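Local coordinates for protein tropomodulin TMD-1 (PDB 1PGV) that probably caps the pointed ends of actin filaments, blocking their elongation and depolymerisation, this chain being the C-terminal domain of the tropomodulin, at residues S31-L36 and K56-S61; S121-Q126 and M150-E155; E155-L160 and Y183-L188. One frame throughout, in Å; residues are numbered along the deposited sequence.

Contact 1 of 3, residues S31-L36 and K56-S61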
# COMPACT_ATOMS: atom_id res chain seq x y z
N SER A 31 -16.42 10.97 -9.09
CA SER A 31 -17.15 11.12 -7.84
C SER A 31 -16.23 10.85 -6.64
O SER A 31 -16.26 11.58 -5.65
CB SER A 31 -18.34 10.16 -7.79
OG SER A 31 -19.05 10.30 -6.58
N CYS A 32 -15.41 9.81 -6.75
CA CYS A 32 -14.48 9.47 -5.68
C CYS A 32 -13.53 10.64 -5.40
O CYS A 32 -13.27 10.98 -4.25
CB CYS A 32 -13.67 8.23 -6.06
SG CYS A 32 -14.60 6.68 -5.99
N ILE A 33 -13.03 11.26 -6.46
CA ILE A 33 -12.13 12.39 -6.32
C ILE A 33 -12.80 13.50 -5.51
O ILE A 33 -12.25 13.97 -4.52
CB ILE A 33 -11.72 12.97 -7.69
CG1 ILE A 33 -10.77 11.99 -8.40
CG2 ILE A 33 -11.06 14.33 -7.52
CD1 ILE A 33 -10.38 12.40 -9.80
N ASN A 34 -14.00 13.89 -5.93
CA ASN A 34 -14.73 14.94 -5.22
C ASN A 34 -15.03 14.58 -3.78
O ASN A 34 -14.86 15.40 -2.88
CB ASN A 34 -16.04 15.27 -5.95
CG ASN A 34 -15.81 15.98 -7.27
OD1 ASN A 34 -15.07 16.97 -7.34
ND2 ASN A 34 -16.45 15.50 -8.33
N ARG A 35 -15.48 13.34 -3.55
CA ARG A 35 -15.81 12.90 -2.20
C ARG A 35 -14.59 12.82 -1.27
O ARG A 35 -14.65 13.25 -0.12
CB ARG A 35 -16.53 11.55 -2.24
CG ARG A 35 -17.90 11.63 -2.90
CD ARG A 35 -18.58 10.28 -2.93
NE ARG A 35 -18.88 9.79 -1.58
CZ ARG A 35 -19.27 8.54 -1.31
NH1 ARG A 35 -19.40 7.66 -2.30
NH2 ARG A 35 -19.53 8.18 -0.06
N LEU A 36 -13.49 12.27 -1.78
CA LEU A 36 -12.28 12.16 -0.96
C LEU A 36 -11.75 13.54 -0.58
O LEU A 36 -11.32 13.76 0.56
CB LEU A 36 -11.20 11.37 -1.72
CG LEU A 36 -11.46 9.87 -1.84
CD1 LEU A 36 -10.48 9.24 -2.81
CD2 LEU A 36 -11.35 9.22 -0.47
N LYS A 56 -4.02 9.20 -16.74
CA LYS A 56 -3.08 9.20 -15.64
C LYS A 56 -3.16 10.45 -14.78
O LYS A 56 -2.78 10.44 -13.61
CB LYS A 56 -1.66 9.01 -16.18
CG LYS A 56 -1.53 7.80 -17.10
CD LYS A 56 -2.17 6.55 -16.49
CE LYS A 56 -2.32 5.44 -17.52
NZ LYS A 56 -2.94 4.21 -16.95
N GLU A 57 -3.67 11.54 -15.35
CA GLU A 57 -3.79 12.78 -14.59
C GLU A 57 -4.93 12.60 -13.59
O GLU A 57 -4.90 13.15 -12.49
CB GLU A 57 -4.09 13.96 -15.51
CG GLU A 57 -3.97 15.31 -14.82
CD GLU A 57 -4.18 16.47 -15.77
OE1 GLU A 57 -3.53 16.48 -16.85
OE2 GLU A 57 -4.98 17.37 -15.45
N ARG A 58 -5.94 11.82 -13.98
CA ARG A 58 -7.08 11.55 -13.11
C ARG A 58 -6.65 10.62 -11.97
O ARG A 58 -7.06 10.79 -10.82
CB ARG A 58 -8.22 10.91 -13.90
CG ARG A 58 -8.95 11.86 -14.84
CD ARG A 58 -9.78 12.88 -14.08
NE ARG A 58 -8.96 13.85 -13.36
CZ ARG A 58 -9.45 14.83 -12.60
NH1 ARG A 58 -10.76 14.96 -12.45
NH2 ARG A 58 -8.63 15.67 -11.99
N ILE A 59 -5.83 9.63 -12.30
CA ILE A 59 -5.35 8.70 -11.29
C ILE A 59 -4.50 9.49 -10.30
O ILE A 59 -4.57 9.28 -9.09
CB ILE A 59 -4.52 7.56 -11.93
CG1 ILE A 59 -5.45 6.66 -12.74
CG2 ILE A 59 -3.80 6.77 -10.84
CD1 ILE A 59 -4.76 5.50 -13.42
N ARG A 60 -3.69 10.41 -10.82
CA ARG A 60 -2.85 11.23 -9.96
C ARG A 60 -3.72 12.11 -9.07
O ARG A 60 -3.42 12.29 -7.89
CB ARG A 60 -1.93 12.13 -10.79
CG ARG A 60 -0.71 11.44 -11.39
CD ARG A 60 0.14 12.45 -12.15
NE ARG A 60 1.43 11.91 -12.56
CZ ARG A 60 2.35 12.61 -13.22
NH1 ARG A 60 2.13 13.88 -13.54
NH2 ARG A 60 3.51 12.05 -13.56
N SER A 61 -4.80 12.65 -9.63
CA SER A 61 -5.70 13.50 -8.86
C SER A 61 -6.46 12.69 -7.81
O SER A 61 -6.77 13.19 -6.73
CB SER A 61 -6.67 14.23 -9.79
OG SER A 61 -7.39 13.31 -10.60
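In the conformer given, one of two deposited for this serine, Ser61 OG donates to Arg58 O at 2.6 Å within helix 56-66, on the side from which Ile33 of helix 29-37 arrives. The C=O...donor angle is 105°, so the hydroxyl meets the carbonyl from the flank. OG stands between the backbone N and the carbonyl carbon of its own residue; in this conformer chi1 is 55°, which turns OG back toward the carbonyl three residues earlier. Because of the second conformer, this bond and the 3.2 Å approach of Ile33 CD1 to Ser61 OG are somewhat doubtful; the methyl also lies 4.1 Å from Ser61 CB.

Across 31-36 and 56-61, Ile33 touches with CD1 alone. Its CG1 branch is anti to the carbonyl carbon (chi1 -71°) and extended beyond, carrying CD1 across to the other helix. There CD1 sits over one face of the Arg58 guanidinium, 3.7 Å above the plane and displaced toward the rim, with Arg58 NH1 its nearest atom of that group. The two side chains cross at about a right angle. Arg58 folds at chi2 and chi3, which brings its guanidinium back toward helix 29-37 although its CB does not point there. Its charge is met outside the two segments, by a salt bridge from NH1 to Glu30, one residue before Ser31 on helix 29-37.

The interface is small, 135 Å² in all, and the nearest pair of CA atoms, Ile33 CA and Ser61 CA, is 7.0 Å apart. Leu62 extends it by touching Cys32, Ile33 and Leu36. Such side-by-side packing of consecutive helices, outside the parallel strands 45-47 and 74-76, is characteristic of the leucine-rich-repeat-like alpha/beta fold of the tropomodulin C-terminal domain.

Contact 2 of 3, residues S121-Q126 and M150-E155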
# COMPACT_ATOMS: atom_id res chain seq x y z
N SER A 121 7.49 3.99 3.91
CA SER A 121 6.60 5.06 4.32
C SER A 121 5.47 4.58 5.23
O SER A 121 4.87 5.38 5.94
CB SER A 121 6.00 5.76 3.09
OG SER A 121 5.18 4.88 2.34
N THR A 122 5.21 3.28 5.22
CA THR A 122 4.14 2.71 6.06
C THR A 122 4.47 2.86 7.55
O THR A 122 3.60 2.71 8.41
CB THR A 122 3.93 1.21 5.77
OG1 THR A 122 5.08 0.47 6.17
CG2 THR A 122 3.67 0.99 4.28
N LEU A 123 5.73 3.18 7.85
CA LEU A 123 6.16 3.31 9.24
C LEU A 123 5.71 4.59 9.93
O LEU A 123 5.69 4.65 11.16
CB LEU A 123 7.69 3.20 9.32
CG LEU A 123 8.28 1.85 8.91
CD1 LEU A 123 9.81 1.94 8.91
CD2 LEU A 123 7.81 0.77 9.88
N VAL A 124 5.34 5.60 9.16
CA VAL A 124 4.92 6.86 9.75
C VAL A 124 3.67 6.75 10.62
O VAL A 124 3.68 7.15 11.79
CB VAL A 124 4.69 7.92 8.66
CG1 VAL A 124 4.26 9.24 9.29
CG2 VAL A 124 5.98 8.11 7.85
N THR A 125 2.60 6.19 10.06
CA THR A 125 1.36 6.04 10.83
C THR A 125 1.03 4.59 11.14
O THR A 125 0.26 4.29 12.06
CB THR A 125 0.15 6.63 10.08
OG1 THR A 125 -0.11 5.84 8.92
CG2 THR A 125 0.42 8.06 9.67
N GLN A 126 1.62 3.68 10.36
CA GLN A 126 1.38 2.25 10.52
C GLN A 126 -0.11 1.88 10.56
O GLN A 126 -0.53 1.00 11.33
CB GLN A 126 2.12 1.73 11.75
CG GLN A 126 3.64 1.76 11.56
CD GLN A 126 4.41 1.17 12.72
OE1 GLN A 126 4.06 0.11 13.24
NE2 GLN A 126 5.49 1.84 13.12
N MET A 150 12.82 -5.82 4.08
CA MET A 150 12.78 -6.70 5.24
C MET A 150 12.98 -5.94 6.54
O MET A 150 12.37 -6.28 7.56
CB MET A 150 13.81 -7.83 5.12
CG MET A 150 15.26 -7.40 5.16
SD MET A 150 16.33 -8.87 5.20
CE MET A 150 17.74 -8.22 6.13
N MET A 151 13.83 -4.91 6.53
CA MET A 151 14.05 -4.14 7.74
C MET A 151 12.86 -3.22 8.04
O MET A 151 12.50 -3.03 9.21
CB MET A 151 15.33 -3.31 7.63
CG MET A 151 16.58 -4.17 7.50
SD MET A 151 16.65 -5.50 8.74
CE MET A 151 17.11 -4.58 10.18
N ALA A 152 12.26 -2.66 7.00
CA ALA A 152 11.12 -1.77 7.15
C ALA A 152 9.94 -2.55 7.73
O ALA A 152 9.26 -2.09 8.64
CB ALA A 152 10.72 -1.18 5.81
N ILE A 153 9.72 -3.74 7.18
CA ILE A 153 8.62 -4.60 7.63
C ILE A 153 8.84 -5.05 9.07
O ILE A 153 7.92 -5.05 9.88
CB ILE A 153 8.50 -5.82 6.71
CG1 ILE A 153 8.04 -5.38 5.31
CG2 ILE A 153 7.52 -6.83 7.30
CD1 ILE A 153 8.09 -6.46 4.25
N GLU A 154 10.07 -5.43 9.39
CA GLU A 154 10.39 -5.89 10.73
C GLU A 154 10.10 -4.81 11.77
O GLU A 154 9.76 -5.12 12.91
CB GLU A 154 11.86 -6.31 10.77
CG GLU A 154 12.28 -7.04 12.02
CD GLU A 154 13.67 -7.64 11.89
OE1 GLU A 154 13.79 -8.77 11.35
OE2 GLU A 154 14.63 -6.98 12.31
N GLU A 155 10.22 -3.54 11.37
CA GLU A 155 9.96 -2.44 12.29
C GLU A 155 8.47 -2.07 12.34
O GLU A 155 8.03 -1.39 13.27
CB GLU A 155 10.77 -1.21 11.87
CG GLU A 155 10.87 -0.15 12.94
CD GLU A 155 11.63 1.07 12.48
OE1 GLU A 155 12.61 0.91 11.72
OE2 GLU A 155 11.26 2.19 12.89
O HOH W 1 7.68 0.64 14.91
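Leu123 and Gln126 make a loop-against-helix contact with Ala152 and Glu155, apolar at its middle and water-bridged at its margin, where the connection from helix 112-121 to strand 130-132 meets the C-terminal part of helix 143-155. The evidence for the apolar part is in the two methyls of Leu123. CD2 lies 3.4 Å from Ala152 O and 3.8 Å from Glu155 C, resting on helix backbone. CD1 reaches the side chains as well, 4.5 Å from Ala152 CB and 4.1 Å from Glu155 OE1. Leu123 and Glu155 cross at about a right angle: Glu155, with CG anti to its N (chi1 -164°) and the chain straight beyond, passes across the leucine end, while its CB also touches CD2.

Leu123 is presented by a type I beta turn from Ser121 to Val124, at the end of helix 112-121. In the leucine-rich-repeat-like arrangement of this domain, helices and parallel strands alternate, and a loop of this kind returns the chain from a helix to the next strand; here it packs against the following helix of the series.

Gln126 supplies the polar margin. Its NE2 is 4.1 Å from Glu155 O, too far for a direct bond, and a water fills the interval, accepting from Gln126 NE2 at 3.1 Å and donating to Glu155 O at 2.6 Å. The same NE2 also makes a weak bond to Leu123 O, 3.4 Å long but fairly straight at 161°, which ties the amide to its own turn. The other end of the amide is engaged too: OE1 accepts from the backbone N of Glu157. OE1 accepting from an N-H while NE2 donates is consistent with the modelled amide orientation. Asn156, in the loop after the helix, touches both Leu123 and Gln126.

Contact 3 of 3, residues E155-L160 and Y183-L188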
# COMPACT_ATOMS: atom_id res chain seq x y z
N GLU A 155 10.22 -3.54 11.37
CA GLU A 155 9.96 -2.44 12.29
C GLU A 155 8.47 -2.07 12.34
O GLU A 155 8.03 -1.39 13.27
CB GLU A 155 10.77 -1.21 11.87
CG GLU A 155 10.87 -0.15 12.94
CD GLU A 155 11.63 1.07 12.48
OE1 GLU A 155 12.61 0.91 11.72
OE2 GLU A 155 11.26 2.19 12.89
N ASN A 156 7.72 -2.52 11.35
CA ASN A 156 6.29 -2.20 11.28
C ASN A 156 5.52 -3.18 12.18
O ASN A 156 5.65 -4.38 12.03
CB ASN A 156 5.80 -2.33 9.84
CG ASN A 156 4.39 -1.79 9.64
OD1 ASN A 156 3.45 -2.24 10.30
ND2 ASN A 156 4.24 -0.82 8.74
N GLU A 157 4.71 -2.64 13.09
CA GLU A 157 3.94 -3.48 14.01
C GLU A 157 2.51 -3.79 13.56
O GLU A 157 1.84 -4.64 14.17
CB GLU A 157 3.89 -2.83 15.40
CG GLU A 157 5.24 -2.73 16.09
CD GLU A 157 5.16 -2.03 17.44
OE1 GLU A 157 6.21 -1.89 18.10
OE2 GLU A 157 4.05 -1.63 17.85
N SER A 158 2.04 -3.13 12.50
CA SER A 158 0.67 -3.34 12.02
C SER A 158 0.50 -4.29 10.83
O SER A 158 -0.52 -4.96 10.71
CB SER A 158 0.03 -2.00 11.67
OG SER A 158 -0.05 -1.15 12.81
N LEU A 159 1.49 -4.34 9.94
CA LEU A 159 1.40 -5.21 8.77
C LEU A 159 1.14 -6.68 9.07
O LEU A 159 1.88 -7.31 9.83
CB LEU A 159 2.68 -5.11 7.92
CG LEU A 159 2.89 -3.76 7.23
CD1 LEU A 159 4.27 -3.74 6.57
CD2 LEU A 159 1.80 -3.54 6.18
N LEU A 160 0.10 -7.23 8.43
CA LEU A 160 -0.26 -8.63 8.59
C LEU A 160 -0.04 -9.38 7.29
O LEU A 160 0.25 -10.58 7.30
CB LEU A 160 -1.73 -8.75 9.02
CG LEU A 160 -2.05 -8.07 10.36
CD1 LEU A 160 -3.55 -8.17 10.63
CD2 LEU A 160 -1.25 -8.74 11.48
N TYR A 183 0.55 -10.60 13.80
CA TYR A 183 -0.73 -11.30 13.86
C TYR A 183 -1.01 -11.69 15.31
O TYR A 183 -2.14 -11.59 15.79
CB TYR A 183 -0.71 -12.53 12.96
CG TYR A 183 -1.98 -13.35 13.00
CD1 TYR A 183 -2.17 -14.33 13.97
CD2 TYR A 183 -3.00 -13.13 12.07
CE1 TYR A 183 -3.35 -15.09 14.01
CE2 TYR A 183 -4.17 -13.88 12.10
CZ TYR A 183 -4.34 -14.85 13.07
OH TYR A 183 -5.50 -15.60 13.09
N GLU A 184 0.03 -12.14 16.01
CA GLU A 184 -0.13 -12.54 17.41
C GLU A 184 -0.46 -11.34 18.29
O GLU A 184 -1.21 -11.46 19.27
CB GLU A 184 1.14 -13.22 17.92
CG GLU A 184 1.29 -14.64 17.42
CD GLU A 184 0.09 -15.48 17.78
OE1 GLU A 184 -0.26 -15.50 18.98
OE2 GLU A 184 -0.50 -16.12 16.88
N ARG A 185 0.09 -10.18 17.95
CA ARG A 185 -0.16 -8.96 18.69
C ARG A 185 -1.66 -8.63 18.61
O ARG A 185 -2.28 -8.25 19.61
CB ARG A 185 0.68 -7.82 18.11
CG ARG A 185 0.52 -6.48 18.79
CD ARG A 185 1.78 -5.63 18.62
NE ARG A 185 1.50 -4.21 18.61
CZ ARG A 185 0.82 -3.60 17.64
NH1 ARG A 185 0.38 -4.30 16.61
NH2 ARG A 185 0.61 -2.29 17.69
N VAL A 186 -2.23 -8.79 17.42
CA VAL A 186 -3.64 -8.53 17.19
C VAL A 186 -4.51 -9.55 17.93
O VAL A 186 -5.50 -9.19 18.57
CB VAL A 186 -4.00 -8.59 15.68
CG1 VAL A 186 -5.51 -8.57 15.49
CG2 VAL A 186 -3.35 -7.41 14.95
N ARG A 187 -4.14 -10.82 17.82
CA ARG A 187 -4.88 -11.90 18.46
C ARG A 187 -4.97 -11.67 19.97
O ARG A 187 -6.05 -11.75 20.55
CB ARG A 187 -4.19 -13.25 18.18
CG ARG A 187 -5.00 -14.47 18.62
CD ARG A 187 -4.29 -15.77 18.29
NE ARG A 187 -3.09 -15.96 19.10
CZ ARG A 187 -3.09 -16.41 20.35
NH1 ARG A 187 -4.24 -16.72 20.94
NH2 ARG A 187 -1.95 -16.54 21.02
N LEU A 188 -3.84 -11.37 20.59
CA LEU A 188 -3.82 -11.13 22.03
C LEU A 188 -4.62 -9.89 22.41
O LEU A 188 -5.29 -9.87 23.45
CB LEU A 188 -2.38 -11.00 22.54
CG LEU A 188 -1.54 -12.29 22.46
CD1 LEU A 188 -0.17 -12.05 23.08
CD2 LEU A 188 -2.26 -13.42 23.20
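Over one face of the Arg185 guanidinium lies Glu157 CB, 3.8 Å above the plane and close to its centre. The glutamate's carboxylate is on that same face. The two planes are 60° apart, and OE2, lying well above the guanidinium plane, is 3.5 Å from Arg185 NH2: a salt bridge of charge alone, with no N-H aimed at the oxygen. Glu157 O is near as well, 2.9 Å from Arg185 NH1, but the angle rules out a hydrogen bond. Arg185 gets there by running straight from its helix, CG anti to N (chi1 180°) and the chain extended to NE. On the helix itself, Glu184 OE2 stands in plane at the edge of the Tyr183 ring. NE and NH2 of Arg187 both donate to Glu184 OE1, side-on, NH2 at 2.8 Å.

The apolar half of the contact belongs to Leu160. Its CD2 lies 3.5 Å from Tyr183 N, against helix backbone, and reaches side chains at Tyr183 CB, 4.1 Å, and Val186 CG2, 4.3 Å. The tyrosine therefore contributes its root to the contact with this leucine.

The loop is braced from within. Asn156 OD1 accepts from Ser158 N at 2.8 Å, in the carbonyl plane, and also from Leu159 N, which lies above that plane; together these form an Asx turn and a wider Asx motif. Asn182, one residue before the segment 183-188, adds ND2 bonds to the carbonyl oxygens of Asn156 and Leu159, tying the turn to helix 169-190. A helix-to-strand loop leading into the outermost strand 161-163 and packed against the long final helix 169-190 belongs to the C-terminal edge of this leucine-rich-repeat-like alpha/beta domain.

Overall arrangement
Contact 1 lies on the opposite side of the chain's centre from the other two: its centre is about 27 Å from that of contact 2 and about 32 Å from that of contact 3, with nearest atoms about 15 and 19 Å apart. It lies by strand 45-47, the outermost strand at the N-terminal end of the sheet. Contacts 2 and 3 touch, their centres about 12 Å apart. They share Glu155, where 150-155 runs on into 155-160, so the helix packs on 121-126 and the loop after it on 183-188. A probable hydrogen bond, Gln126 O to Ser158 OG at 2.7 Å, also links them. All three contacts are structural packing between neighbouring elements of the parallel alpha/beta array.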